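Local coordinates for selenium-binding protein (Sulfolobus tokodaii, PDB 2ECE) that is of unknown function but folds as a seven-bladed beta-propeller and, like other members of the selenium-binding protein family, may bind selenium, at residues Glu200-Glu206 and Arg229-Leu235; Tyr191-Trp195 and Ala253-Pro258; Ala46-Val50 and Phe435-Phe439; Gly413-Trp417 and Glu441-His445. All blocks are in the same frame, centred on the assembly; numbering follows the deposited sequence.

Contact 1: residues Glu200-Glu206 and Arg229-Leu235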
loop_
_atom_site.group_PDB
_atom_site.type_symbol
_atom_site.label_atom_id
_atom_site.label_comp_id
_atom_site.label_asym_id
_atom_site.label_seq_id
_atom_site.Cartn_x
_atom_site.Cartn_y
_atom_site.Cartn_z
ATOM N N GLU A 200 -3.513 13.198 -17.184
ATOM C CA GLU A 200 -2.412 13.923 -16.574
ATOM C C GLU A 200 -2.647 14.530 -15.201
ATOM O O GLU A 200 -2.301 15.685 -14.969
ATOM C CB GLU A 200 -1.944 15.020 -17.524
ATOM C CG GLU A 200 -1.694 14.513 -18.927
ATOM C CD GLU A 200 -0.925 15.498 -19.771
ATOM O OE1 GLU A 200 -1.000 16.705 -19.477
ATOM O OE2 GLU A 200 -0.254 15.064 -20.734
ATOM N N VAL A 201 -3.241 13.780 -14.290
ATOM C CA VAL A 201 -3.420 14.317 -12.956
ATOM C C VAL A 201 -2.868 13.318 -11.964
ATOM O O VAL A 201 -3.014 12.103 -12.129
ATOM C CB VAL A 201 -4.904 14.638 -12.634
ATOM C CG1 VAL A 201 -5.772 14.335 -13.822
ATOM C CG2 VAL A 201 -5.360 13.876 -11.404
ATOM N N LEU A 202 -2.214 13.851 -10.943
ATOM C CA LEU A 202 -1.625 13.046 -9.894
ATOM C C LEU A 202 -2.353 13.436 -8.620
ATOM O O LEU A 202 -2.711 14.599 -8.435
ATOM C CB LEU A 202 -0.127 13.353 -9.775
ATOM C CG LEU A 202 0.686 12.642 -8.687
ATOM C CD1 LEU A 202 2.127 12.470 -9.166
ATOM C CD2 LEU A 202 0.640 13.433 -7.387
ATOM N N VAL A 203 -2.599 12.457 -7.761
ATOM C CA VAL A 203 -3.274 12.702 -6.495
ATOM C C VAL A 203 -2.320 12.246 -5.406
ATOM O O VAL A 203 -1.610 11.255 -5.580
ATOM C CB VAL A 203 -4.599 11.897 -6.411
ATOM C CG1 VAL A 203 -5.596 12.440 -7.416
ATOM C CG2 VAL A 203 -4.333 10.422 -6.703
ATOM N N SER A 204 -2.288 12.975 -4.294
ATOM C CA SER A 204 -1.418 12.635 -3.175
ATOM C C SER A 204 -2.215 12.774 -1.880
ATOM O O SER A 204 -3.161 13.571 -1.810
ATOM C CB SER A 204 -0.194 13.565 -3.150
ATOM O OG SER A 204 -0.571 14.925 -2.961
ATOM N N SER A 205 -1.827 12.010 -0.860
ATOM C CA SER A 205 -2.538 12.022 0.423
ATOM C C SER A 205 -1.739 12.580 1.606
ATOM O O SER A 205 -0.714 13.235 1.418
ATOM C CB SER A 205 -3.032 10.606 0.745
ATOM O OG SER A 205 -1.958 9.685 0.760
ATOM N N GLU A 206 -2.210 12.321 2.825
ATOM C CA GLU A 206 -1.536 12.854 4.012
ATOM C C GLU A 206 -1.643 11.981 5.264
ATOM O O GLU A 206 -2.739 11.601 5.682
ATOM C CB GLU A 206 -2.103 14.229 4.390
ATOM C CG GLU A 206 -2.218 15.280 3.288
ATOM C CD GLU A 206 -2.828 16.577 3.822
ATOM O OE1 GLU A 206 -3.610 16.496 4.791
ATOM O OE2 GLU A 206 -2.544 17.668 3.279
ATOM N N ARG A 229 -6.477 15.655 3.953
ATOM C CA ARG A 229 -6.701 16.222 2.630
ATOM C C ARG A 229 -6.145 15.363 1.498
ATOM O O ARG A 229 -5.177 14.624 1.684
ATOM C CB ARG A 229 -6.034 17.598 2.528
ATOM C CG ARG A 229 -6.274 18.520 3.703
ATOM C CD ARG A 229 -5.162 19.566 3.784
ATOM N NE ARG A 229 -5.264 20.600 2.763
ATOM C CZ ARG A 229 -4.274 21.426 2.438
ATOM N NH1 ARG A 229 -3.100 21.334 3.051
ATOM N NH2 ARG A 229 -4.460 22.353 1.511
ATOM N N ILE A 230 -6.774 15.472 0.330
ATOM C CA ILE A 230 -6.311 14.795 -0.875
ATOM C C ILE A 230 -5.932 15.964 -1.784
ATOM O O ILE A 230 -6.665 16.955 -1.880
ATOM C CB ILE A 230 -7.407 13.927 -1.553
ATOM C CG1 ILE A 230 -6.930 13.488 -2.944
ATOM C CG2 ILE A 230 -8.708 14.696 -1.663
ATOM C CD1 ILE A 230 -7.821 12.433 -3.610
ATOM N N HIS A 231 -4.777 15.865 -2.426
ATOM C CA HIS A 231 -4.304 16.930 -3.298
ATOM C C HIS A 231 -4.356 16.497 -4.754
ATOM O O HIS A 231 -3.955 15.378 -5.088
ATOM C CB HIS A 231 -2.864 17.296 -2.926
ATOM C CG HIS A 231 -2.706 17.759 -1.512
ATOM N ND1 HIS A 231 -2.799 19.086 -1.147
ATOM C CD2 HIS A 231 -2.462 17.071 -0.370
ATOM C CE1 HIS A 231 -2.615 19.195 0.158
ATOM N NE2 HIS A 231 -2.409 17.988 0.653
ATOM N N PHE A 232 -4.855 17.383 -5.610
ATOM C CA PHE A 232 -4.946 17.112 -7.040
ATOM C C PHE A 232 -3.889 17.942 -7.747
ATOM O O PHE A 232 -3.815 19.158 -7.553
ATOM C CB PHE A 232 -6.342 17.471 -7.550
ATOM C CG PHE A 232 -7.430 16.692 -6.882
ATOM C CD1 PHE A 232 -7.666 15.370 -7.237
ATOM C CD2 PHE A 232 -8.157 17.250 -5.832
ATOM C CE1 PHE A 232 -8.606 14.605 -6.550
ATOM C CE2 PHE A 232 -9.100 16.494 -5.138
ATOM C CZ PHE A 232 -9.322 15.167 -5.498
ATOM N N TRP A 233 -3.076 17.284 -8.569
ATOM C CA TRP A 233 -2.003 17.964 -9.278
ATOM C C TRP A 233 -2.052 17.792 -10.788
ATOM O O TRP A 233 -2.617 16.829 -11.301
ATOM C CB TRP A 233 -0.638 17.432 -8.842
ATOM C CG TRP A 233 -0.391 17.347 -7.385
ATOM C CD1 TRP A 233 -1.039 16.555 -6.484
ATOM C CD2 TRP A 233 0.655 18.006 -6.667
ATOM N NE1 TRP A 233 -0.456 16.675 -5.246
ATOM C CE2 TRP A 233 0.586 17.560 -5.329
ATOM C CE3 TRP A 233 1.646 18.928 -7.027
ATOM C CZ2 TRP A 233 1.475 18.010 -4.340
ATOM C CZ3 TRP A 233 2.532 19.377 -6.042
ATOM C CH2 TRP A 233 2.439 18.915 -4.717
ATOM N N ASP A 234 -1.421 18.735 -11.479
ATOM C CA ASP A 234 -1.270 18.704 -12.929
ATOM C C ASP A 234 0.017 17.874 -13.044
ATOM O O ASP A 234 1.099 18.359 -12.714
ATOM C CB ASP A 234 -1.022 20.119 -13.460
ATOM C CG ASP A 234 -0.865 20.163 -14.971
ATOM O OD1 ASP A 234 -0.327 19.197 -15.550
ATOM O OD2 ASP A 234 -1.266 21.178 -15.578
ATOM N N LEU A 235 -0.104 16.625 -13.478
ATOM C CA LEU A 235 1.044 15.725 -13.591
ATOM C C LEU A 235 2.170 16.301 -14.446
ATOM O O LEU A 235 3.355 16.168 -14.128
ATOM C CB LEU A 235 0.597 14.394 -14.196
ATOM C CG LEU A 235 1.210 13.076 -13.700
ATOM C CD1 LEU A 235 1.286 12.121 -14.878
ATOM C CD2 LEU A 235 2.590 13.284 -13.098
HETATM O O HOH W 1 -1.858 18.685 -18.110
#
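The E206 carboxylate meets three nitrogens of two residues on the facing strand. Its OE2 accepts a short hydrogen bond from H231 NE2 (2.6 Å) and lies 3.7 Å from R229 NH1 in a long salt bridge, while E206 OE1 takes the backbone N of R229 (3.1 Å). The R229 guanidinium also pairs with D186. Away from this end, strands 201-204 and 229-234 run antiparallel, their axes 4.6 Å apart. They are the two middle strands of one four-stranded propeller blade, and the connection between them carries two short helices. L202 and W233 form one hydrogen-bonded pair (L202 N to W233 O 3.0 Å, W233 N to L202 O 2.7 Å), S204 and H231 another. On their side of the sheet the W233 indole NE1 donates to S204 OG (2.9 Å), and L202 CD2 lies over the five-membered ring of W233, 4.0 Å from its centroid, as a CH-pi contact. On the other face V203 CG1 packs against F232 CD1 (3.6 Å), near W285 of the next blade.

Contact 2: residues Tyr191-Trp195 and Ala253-Pro258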
loop_
_atom_site.group_PDB
_atom_site.type_symbol
_atom_site.label_atom_id
_atom_site.label_comp_id
_atom_site.label_asym_id
_atom_site.label_seq_id
_atom_site.Cartn_x
_atom_site.Cartn_y
_atom_site.Cartn_z
ATOM N N TYR A 191 1.973 10.928 2.034
ATOM C CA TYR A 191 1.881 9.510 2.404
ATOM C C TYR A 191 1.880 8.636 1.150
ATOM O O TYR A 191 2.902 8.058 0.782
ATOM C CB TYR A 191 0.597 9.231 3.170
ATOM C CG TYR A 191 0.467 7.785 3.608
ATOM C CD1 TYR A 191 -0.362 6.877 2.938
ATOM C CD2 TYR A 191 1.242 7.309 4.663
ATOM C CE1 TYR A 191 -0.401 5.520 3.318
ATOM C CE2 TYR A 191 1.214 5.974 5.045
ATOM C CZ TYR A 191 0.395 5.086 4.373
ATOM O OH TYR A 191 0.381 3.772 4.767
ATOM N N ASP A 192 0.794 8.721 0.394
ATOM C CA ASP A 192 0.660 7.896 -0.807
ATOM C C ASP A 192 0.365 8.801 -1.991
ATOM O O ASP A 192 0.167 10.003 -1.831
ATOM C CB ASP A 192 -0.465 6.849 -0.636
ATOM C CG ASP A 192 -0.526 5.862 -1.797
ATOM O OD1 ASP A 192 0.550 5.421 -2.263
ATOM O OD2 ASP A 192 -1.646 5.515 -2.233
ATOM N N PHE A 193 0.359 8.225 -3.183
ATOM C CA PHE A 193 0.071 8.982 -4.389
ATOM C C PHE A 193 -0.151 8.017 -5.528
ATOM O O PHE A 193 0.269 6.868 -5.469
ATOM C CB PHE A 193 1.249 9.894 -4.774
ATOM C CG PHE A 193 2.409 9.159 -5.430
ATOM C CD1 PHE A 193 3.350 8.473 -4.661
ATOM C CD2 PHE A 193 2.544 9.139 -6.818
ATOM C CE1 PHE A 193 4.410 7.777 -5.267
ATOM C CE2 PHE A 193 3.600 8.446 -7.434
ATOM C CZ PHE A 193 4.534 7.764 -6.655
ATOM N N TRP A 194 -0.843 8.488 -6.552
ATOM C CA TRP A 194 -1.031 7.715 -7.762
ATOM C C TRP A 194 -1.493 8.669 -8.850
ATOM O O TRP A 194 -1.398 9.886 -8.686
ATOM C CB TRP A 194 -1.996 6.528 -7.601
ATOM C CG TRP A 194 -1.536 5.402 -8.507
ATOM C CD1 TRP A 194 -0.658 5.520 -9.551
ATOM C CD2 TRP A 194 -1.900 4.009 -8.449
ATOM N NE1 TRP A 194 -0.449 4.298 -10.141
ATOM C CE2 TRP A 194 -1.195 3.353 -9.490
ATOM C CE3 TRP A 194 -2.744 3.252 -7.624
ATOM C CZ2 TRP A 194 -1.311 1.978 -9.731
ATOM C CZ3 TRP A 194 -2.861 1.873 -7.867
ATOM C CH2 TRP A 194 -2.145 1.257 -8.911
ATOM N N TRP A 195 -2.001 8.146 -9.955
ATOM C CA TRP A 195 -2.365 9.032 -11.038
ATOM C C TRP A 195 -3.328 8.429 -12.051
ATOM O O TRP A 195 -3.679 7.249 -11.988
ATOM C CB TRP A 195 -1.069 9.444 -11.763
ATOM C CG TRP A 195 -0.139 8.245 -12.071
ATOM C CD1 TRP A 195 -0.510 7.041 -12.602
ATOM C CD2 TRP A 195 1.292 8.157 -11.862
ATOM N NE1 TRP A 195 0.582 6.214 -12.736
ATOM C CE2 TRP A 195 1.699 6.870 -12.291
ATOM C CE3 TRP A 195 2.261 9.037 -11.358
ATOM C CZ2 TRP A 195 3.037 6.440 -12.229
ATOM C CZ3 TRP A 195 3.603 8.606 -11.297
ATOM C CH2 TRP A 195 3.970 7.317 -11.731
ATOM N N ALA A 253 -5.299 10.338 5.891
ATOM C CA ALA A 253 -5.806 10.132 4.541
ATOM C C ALA A 253 -4.691 9.268 3.936
ATOM O O ALA A 253 -3.683 9.824 3.476
ATOM C CB ALA A 253 -5.922 11.480 3.814
ATOM N N LEU A 254 -4.865 7.947 3.895
ATOM C CA LEU A 254 -3.831 7.069 3.421
ATOM C C LEU A 254 -3.879 6.736 1.899
ATOM O O LEU A 254 -3.337 7.484 1.073
ATOM C CB LEU A 254 -3.835 5.754 4.338
ATOM C CG LEU A 254 -3.547 6.155 5.813
ATOM C CD1 LEU A 254 -3.171 4.887 6.527
ATOM C CD2 LEU A 254 -2.410 7.187 5.975
ATOM N N GLU A 255 -4.178 5.439 1.655
ATOM C CA GLU A 255 -4.149 4.808 0.338
ATOM C C GLU A 255 -5.040 5.309 -0.754
ATOM O O GLU A 255 -6.280 5.332 -0.617
ATOM C CB GLU A 255 -4.344 3.274 0.483
ATOM C CG GLU A 255 -3.363 2.537 1.404
ATOM C CD GLU A 255 -1.920 2.540 0.912
ATOM O OE1 GLU A 255 -1.704 2.532 -0.314
ATOM O OE2 GLU A 255 -0.995 2.531 1.754
ATOM N N LEU A 256 -4.407 5.665 -1.869
ATOM C CA LEU A 256 -5.114 6.250 -3.016
ATOM C C LEU A 256 -5.296 5.242 -4.119
ATOM O O LEU A 256 -4.312 4.674 -4.598
ATOM C CB LEU A 256 -4.346 7.468 -3.570
ATOM C CG LEU A 256 -4.511 8.775 -2.799
ATOM C CD1 LEU A 256 -3.391 9.741 -3.139
ATOM C CD2 LEU A 256 -5.871 9.370 -3.129
ATOM N N ARG A 257 -6.535 5.013 -4.539
ATOM C CA ARG A 257 -6.769 4.020 -5.574
ATOM C C ARG A 257 -7.673 4.492 -6.707
ATOM O O ARG A 257 -8.897 4.428 -6.611
ATOM C CB ARG A 257 -7.364 2.748 -4.957
ATOM C CG ARG A 257 -6.473 2.061 -3.918
ATOM C CD ARG A 257 -5.232 1.399 -4.541
ATOM N NE ARG A 257 -4.477 0.634 -3.543
ATOM C CZ ARG A 257 -3.602 1.157 -2.688
ATOM N NH1 ARG A 257 -3.342 2.457 -2.703
ATOM N NH2 ARG A 257 -3.010 0.381 -1.792
ATOM N N PRO A 258 -7.071 5.007 -7.788
ATOM C CA PRO A 258 -7.843 5.477 -8.944
ATOM C C PRO A 258 -8.483 4.223 -9.556
ATOM O O PRO A 258 -7.958 3.120 -9.372
ATOM C CB PRO A 258 -6.766 6.032 -9.882
ATOM C CG PRO A 258 -5.638 6.416 -8.950
ATOM C CD PRO A 258 -5.631 5.281 -7.958
HETATM O O HOH W 2 -1.408 2.034 4.266
HETATM O O HOH W 3 0.543 2.714 -1.597
#
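The carboxylate of D192 reaches across to the backbone of L256, where OD2 accepts a nearly linear hydrogen bond from N (2.8 Å). The same OD2 stands 3.5 Å from R257 NH1 in a salt bridge. R257 in turn grips E255 through NH1 and NH2, each 2.9 Å from E255 OE1, and R257 NH1 also donates to L256 O, the carbonyl of the preceding residue (3.1 Å). One water links Y191 OH (2.5 Å) to E255 OE2 (2.6 Å). Beyond the pair, T142 binds D192 OD1, H75 binds E255 OE2 and D325 pairs with R257. Apolar contacts flank this network. L254 CD2 sits squarely over the Y191 ring, 3.5 Å from its centroid, in a CH-pi contact, and W194 CE3 meets P258 CD at 3.5 Å. The strand segments are almost parallel, 8° apart, but at 6.5 Å they are not paired as a sheet: they belong to the innermost strands of two successive propeller blades, joined here by side chains. With D192 OD2 only 3.5 Å from E255 OE1, two buried acids lie close together, and R257, which also pairs with D325, probably offsets part of their negative charge.

Contact 3: residues Ala46-Val50 and Phe435-Phe439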
loop_
_atom_site.group_PDB
_atom_site.type_symbol
_atom_site.label_atom_id
_atom_site.label_comp_id
_atom_site.label_asym_id
_atom_site.label_seq_id
_atom_site.Cartn_x
_atom_site.Cartn_y
_atom_site.Cartn_z
ATOM N N ALA A 46 10.896 -11.484 0.899
ATOM C CA ALA A 46 10.677 -12.920 0.856
ATOM C C ALA A 46 10.065 -13.302 -0.476
ATOM O O ALA A 46 9.216 -12.581 -1.005
ATOM C CB ALA A 46 9.761 -13.341 1.990
ATOM N N VAL A 47 10.514 -14.428 -1.024
ATOM C CA VAL A 47 9.985 -14.921 -2.285
ATOM C C VAL A 47 9.093 -16.107 -1.945
ATOM O O VAL A 47 9.577 -17.145 -1.496
ATOM C CB VAL A 47 11.108 -15.385 -3.234
ATOM C CG1 VAL A 47 10.508 -15.848 -4.552
ATOM C CG2 VAL A 47 12.092 -14.244 -3.475
ATOM N N VAL A 48 7.790 -15.942 -2.148
ATOM C CA VAL A 48 6.819 -16.986 -1.850
ATOM C C VAL A 48 6.267 -17.645 -3.113
ATOM O O VAL A 48 5.804 -16.957 -4.036
ATOM C CB VAL A 48 5.638 -16.421 -1.028
ATOM C CG1 VAL A 48 4.609 -17.509 -0.773
ATOM C CG2 VAL A 48 6.147 -15.866 0.297
ATOM N N ASP A 49 6.335 -18.978 -3.142
ATOM C CA ASP A 49 5.832 -19.759 -4.270
ATOM C C ASP A 49 4.330 -19.762 -4.087
ATOM O O ASP A 49 3.794 -20.268 -3.094
ATOM C CB ASP A 49 6.350 -21.201 -4.247
ATOM C CG ASP A 49 6.067 -21.939 -5.549
ATOM O OD1 ASP A 49 4.999 -21.694 -6.157
ATOM O OD2 ASP A 49 6.915 -22.765 -5.962
ATOM N N VAL A 50 3.650 -19.198 -5.069
ATOM C CA VAL A 50 2.221 -19.056 -4.999
ATOM C C VAL A 50 1.408 -19.851 -6.036
ATOM O O VAL A 50 0.203 -19.646 -6.181
ATOM C CB VAL A 50 1.930 -17.524 -5.014
ATOM C CG1 VAL A 50 1.112 -17.108 -6.208
ATOM C CG2 VAL A 50 1.301 -17.119 -3.706
ATOM N N PHE A 435 -3.576 -22.606 1.937
ATOM C CA PHE A 435 -2.473 -21.646 1.855
ATOM C C PHE A 435 -2.167 -20.885 3.145
ATOM O O PHE A 435 -3.070 -20.383 3.813
ATOM C CB PHE A 435 -2.742 -20.638 0.726
ATOM C CG PHE A 435 -1.588 -19.715 0.450
ATOM C CD1 PHE A 435 -1.402 -18.559 1.206
ATOM C CD2 PHE A 435 -0.663 -20.024 -0.543
ATOM C CE1 PHE A 435 -0.301 -17.719 0.973
ATOM C CE2 PHE A 435 0.438 -19.197 -0.783
ATOM C CZ PHE A 435 0.619 -18.043 -0.024
ATOM N N PHE A 436 -0.883 -20.801 3.483
ATOM C CA PHE A 436 -0.458 -20.068 4.670
ATOM C C PHE A 436 1.049 -19.942 4.770
ATOM O O PHE A 436 1.782 -20.909 4.573
ATOM C CB PHE A 436 -0.977 -20.726 5.954
ATOM C CG PHE A 436 -0.840 -19.851 7.176
ATOM C CD1 PHE A 436 0.188 -20.049 8.097
ATOM C CD2 PHE A 436 -1.725 -18.807 7.383
ATOM C CE1 PHE A 436 0.324 -19.212 9.203
ATOM C CE2 PHE A 436 -1.600 -17.963 8.482
ATOM C CZ PHE A 436 -0.577 -18.164 9.395
ATOM N N VAL A 437 1.502 -18.730 5.066
ATOM C CA VAL A 437 2.912 -18.476 5.252
ATOM C C VAL A 437 3.040 -17.830 6.620
ATOM O O VAL A 437 2.344 -16.856 6.933
ATOM C CB VAL A 437 3.481 -17.507 4.194
ATOM C CG1 VAL A 437 4.979 -17.341 4.400
ATOM C CG2 VAL A 437 3.189 -18.033 2.798
ATOM N N ASP A 438 3.900 -18.412 7.441
ATOM C CA ASP A 438 4.178 -17.908 8.772
ATOM C C ASP A 438 5.617 -17.411 8.670
ATOM O O ASP A 438 6.529 -18.182 8.381
ATOM C CB ASP A 438 4.029 -19.047 9.789
ATOM C CG ASP A 438 4.919 -18.875 11.000
ATOM O OD1 ASP A 438 5.131 -17.724 11.442
ATOM O OD2 ASP A 438 5.397 -19.907 11.519
ATOM N N PHE A 439 5.816 -16.116 8.880
ATOM C CA PHE A 439 7.146 -15.531 8.758
ATOM C C PHE A 439 7.982 -15.587 10.035
ATOM O O PHE A 439 9.008 -14.909 10.145
ATOM C CB PHE A 439 7.010 -14.093 8.254
ATOM C CG PHE A 439 6.475 -14.000 6.844
ATOM C CD1 PHE A 439 7.305 -14.247 5.752
ATOM C CD2 PHE A 439 5.135 -13.704 6.610
ATOM C CE1 PHE A 439 6.808 -14.203 4.450
ATOM C CE2 PHE A 439 4.632 -13.658 5.310
ATOM C CZ PHE A 439 5.470 -13.908 4.228
#
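V48, F435 and F439 give up more surface to this contact than the other residues, and V48 is the centre of it. Its CA-to-CB bond points toward the opposing strand, and the side chain divides its two methyls between the phenylalanines: CG1 lies 4.1 Å from F435 CZ and 3.9 Å from V437 CG2, whereas CG2 faces F439 CZ at 4.4 Å. F435 presents its ring edge to V48 CG1 and extends past it to V50, whose CG2 approaches F435 CE2 at 3.7 Å. At the other end the CA-to-CB bond of F439 points sideways, yet its ring swings back until CE1 is 3.9 Å from A46 CB. Every second residue along 46-50 thus meets an apolar partner along 435-439, in opposite order. The strands run antiparallel at 159°, but their axes are 9.5 Å apart and no hydrogen bond crosses between them, so the side-chain contacts are apolar, with side chains from two different sheets interdigitating. These sheets are the first and last blades of the propeller, which meet where the ring closes. Strand 44-49 is the third from the axis in its blade, between strands 27-33 and 60-65, and strand 429-438 is the outermost of the other. I60 packs on V437 and F439, C32 on A46 and F439, and M418 of strand 417-423 on V48.

Contact 4: residues Gly413-Trp417 and Glu441-His445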
loop_
_atom_site.group_PDB
_atom_site.type_symbol
_atom_site.label_atom_id
_atom_site.label_comp_id
_atom_site.label_asym_id
_atom_site.label_seq_id
_atom_site.Cartn_x
_atom_site.Cartn_y
_atom_site.Cartn_z
ATOM N N GLY A 413 3.131 -8.717 20.725
ATOM C CA GLY A 413 4.126 -9.063 19.724
ATOM C C GLY A 413 3.567 -9.561 18.404
ATOM O O GLY A 413 3.232 -10.739 18.264
ATOM N N LEU A 414 3.481 -8.663 17.426
ATOM C CA LEU A 414 2.953 -9.011 16.111
ATOM C C LEU A 414 3.962 -9.818 15.318
ATOM O O LEU A 414 5.098 -9.387 15.119
ATOM C CB LEU A 414 2.585 -7.743 15.333
ATOM C CG LEU A 414 1.761 -7.881 14.046
ATOM C CD1 LEU A 414 0.944 -6.625 13.858
ATOM C CD2 LEU A 414 2.662 -8.129 12.846
ATOM N N LYS A 415 3.542 -11.004 14.890
ATOM C CA LYS A 415 4.385 -11.881 14.092
ATOM C C LYS A 415 3.731 -11.992 12.721
ATOM O O LYS A 415 2.513 -12.181 12.610
ATOM C CB LYS A 415 4.506 -13.247 14.767
ATOM C CG LYS A 415 5.279 -13.175 16.085
ATOM C CD LYS A 415 5.281 -14.495 16.826
ATOM C CE LYS A 415 5.994 -14.351 18.166
ATOM N NZ LYS A 415 5.925 -15.614 18.959
ATOM N N GLY A 416 4.545 -11.873 11.678
ATOM C CA GLY A 416 4.021 -11.900 10.326
ATOM C C GLY A 416 3.489 -13.188 9.736
ATOM O O GLY A 416 3.988 -14.289 10.001
ATOM N N TRP A 417 2.447 -13.027 8.929
ATOM C CA TRP A 417 1.834 -14.126 8.205
ATOM C C TRP A 417 1.304 -13.600 6.884
ATOM O O TRP A 417 1.261 -12.384 6.653
ATOM C CB TRP A 417 0.681 -14.801 8.992
ATOM C CG TRP A 417 -0.341 -13.912 9.704
ATOM C CD1 TRP A 417 -0.451 -13.731 11.057
ATOM C CD2 TRP A 417 -1.430 -13.171 9.118
ATOM N NE1 TRP A 417 -1.533 -12.941 11.348
ATOM C CE2 TRP A 417 -2.153 -12.582 10.181
ATOM C CE3 TRP A 417 -1.867 -12.952 7.801
ATOM C CZ2 TRP A 417 -3.288 -11.787 9.972
ATOM C CZ3 TRP A 417 -3.001 -12.159 7.592
ATOM C CH2 TRP A 417 -3.697 -11.588 8.675
ATOM N N GLU A 441 9.390 -14.698 13.375
ATOM C CA GLU A 441 9.433 -13.496 14.207
ATOM C C GLU A 441 9.467 -12.237 13.340
ATOM O O GLU A 441 9.411 -11.117 13.851
ATOM C CB GLU A 441 10.663 -13.521 15.122
ATOM C CG GLU A 441 10.708 -14.679 16.120
ATOM C CD GLU A 441 9.596 -14.620 17.157
ATOM O OE1 GLU A 441 9.367 -13.532 17.730
ATOM O OE2 GLU A 441 8.958 -15.664 17.410
ATOM N N ALA A 442 9.573 -12.425 12.027
ATOM C CA ALA A 442 9.596 -11.295 11.100
ATOM C C ALA A 442 8.153 -10.877 10.818
ATOM O O ALA A 442 7.243 -11.693 10.941
ATOM C CB ALA A 442 10.290 -11.695 9.798
ATOM N N ARG A 443 7.952 -9.612 10.448
ATOM C CA ARG A 443 6.617 -9.101 10.150
ATOM C C ARG A 443 6.501 -8.882 8.642
ATOM O O ARG A 443 7.498 -8.593 7.981
ATOM C CB ARG A 443 6.371 -7.788 10.906
ATOM C CG ARG A 443 6.455 -7.955 12.422
ATOM C CD ARG A 443 6.262 -6.647 13.176
ATOM N NE ARG A 443 6.420 -6.849 14.614
ATOM C CZ ARG A 443 6.396 -5.875 15.518
ATOM N NH1 ARG A 443 6.214 -4.620 15.141
ATOM N NH2 ARG A 443 6.565 -6.159 16.803
ATOM N N SER A 444 5.291 -9.013 8.102
ATOM C CA SER A 444 5.088 -8.863 6.661
ATOM C C SER A 444 4.280 -7.631 6.266
ATOM O O SER A 444 3.354 -7.229 6.969
ATOM C CB SER A 444 4.421 -10.127 6.108
ATOM O OG SER A 444 3.261 -10.462 6.860
ATOM N N HIS A 445 4.645 -7.026 5.135
ATOM C CA HIS A 445 3.935 -5.844 4.668
ATOM C C HIS A 445 3.443 -5.976 3.219
ATOM O O HIS A 445 2.689 -6.898 2.893
ATOM C CB HIS A 445 4.813 -4.591 4.822
ATOM C CG HIS A 445 4.025 -3.331 5.013
ATOM N ND1 HIS A 445 3.680 -2.853 6.259
ATOM C CD2 HIS A 445 3.437 -2.501 4.118
ATOM C CE1 HIS A 445 2.913 -1.787 6.126
ATOM N NE2 HIS A 445 2.748 -1.552 4.837
HETATM O O HOH W 4 7.160 -8.898 17.466
#
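Three direct hydrogen bonds tie the two segments, and each uses a backbone atom of 413-417. G416 N donates to A442 O (2.8 Å). S444 OG gives its proton to W417 O (2.8 Å), and R443 NE makes a weak bond to L414 O (2.9 Å). L414 O also receives a water at 3.2 Å, which in turn accepts from R443 NH2 (2.9 Å). The remaining capacity of the R443 guanidinium is met by N407, D406 and the carbonyl of S403, all in helix 403-409, while the side chain of L414 lies over one guanidinium face. Between the ends of K415 and E441 there is a salt bridge, NZ to OE2 at 3.4 Å. The backbone of K415 is satisfied by T380 and N399, and the W417 indole nitrogen by T380 O. In contrast, the buried S444 N has no partner in the model. Close approach also explains G416: its CA is 3.8 Å from S444 OG, and a CB there would collide with A442 O, S444 N and R443 CA. Segment 413-417 follows helix 403-409 and leads into strand 417-423 of the last blade. Segment 441-445 leaves that blade's outermost strand, 429-438, and enters strand 443-449, which completes the first blade beside strand 27-33, the "Velcro" closure of a beta-propeller.

Overall arrangement
The four contacts mark two regions of one seven-bladed ring. Contacts 1 and 2 adjoin, with centres 8 Å apart: the first holds a blade together and the second joins its inner strand to the next blade, linked by probable hydrogen bonds from S205 OG to L254 O (2.6 Å) and A253 N to E206 O (2.9 Å). Contacts 3 and 4, centres 12 Å apart, both serve the seam between first and last blades and meet where F439 N lies 2.8 Å from G416 O. Across the ring, contact 1 is about 34 Å from contact 3, centre to centre. Between the pairs, contacts 2 and 4 come closest, nearest atoms about 6 Å apart, and H75 touches both E255 and H445.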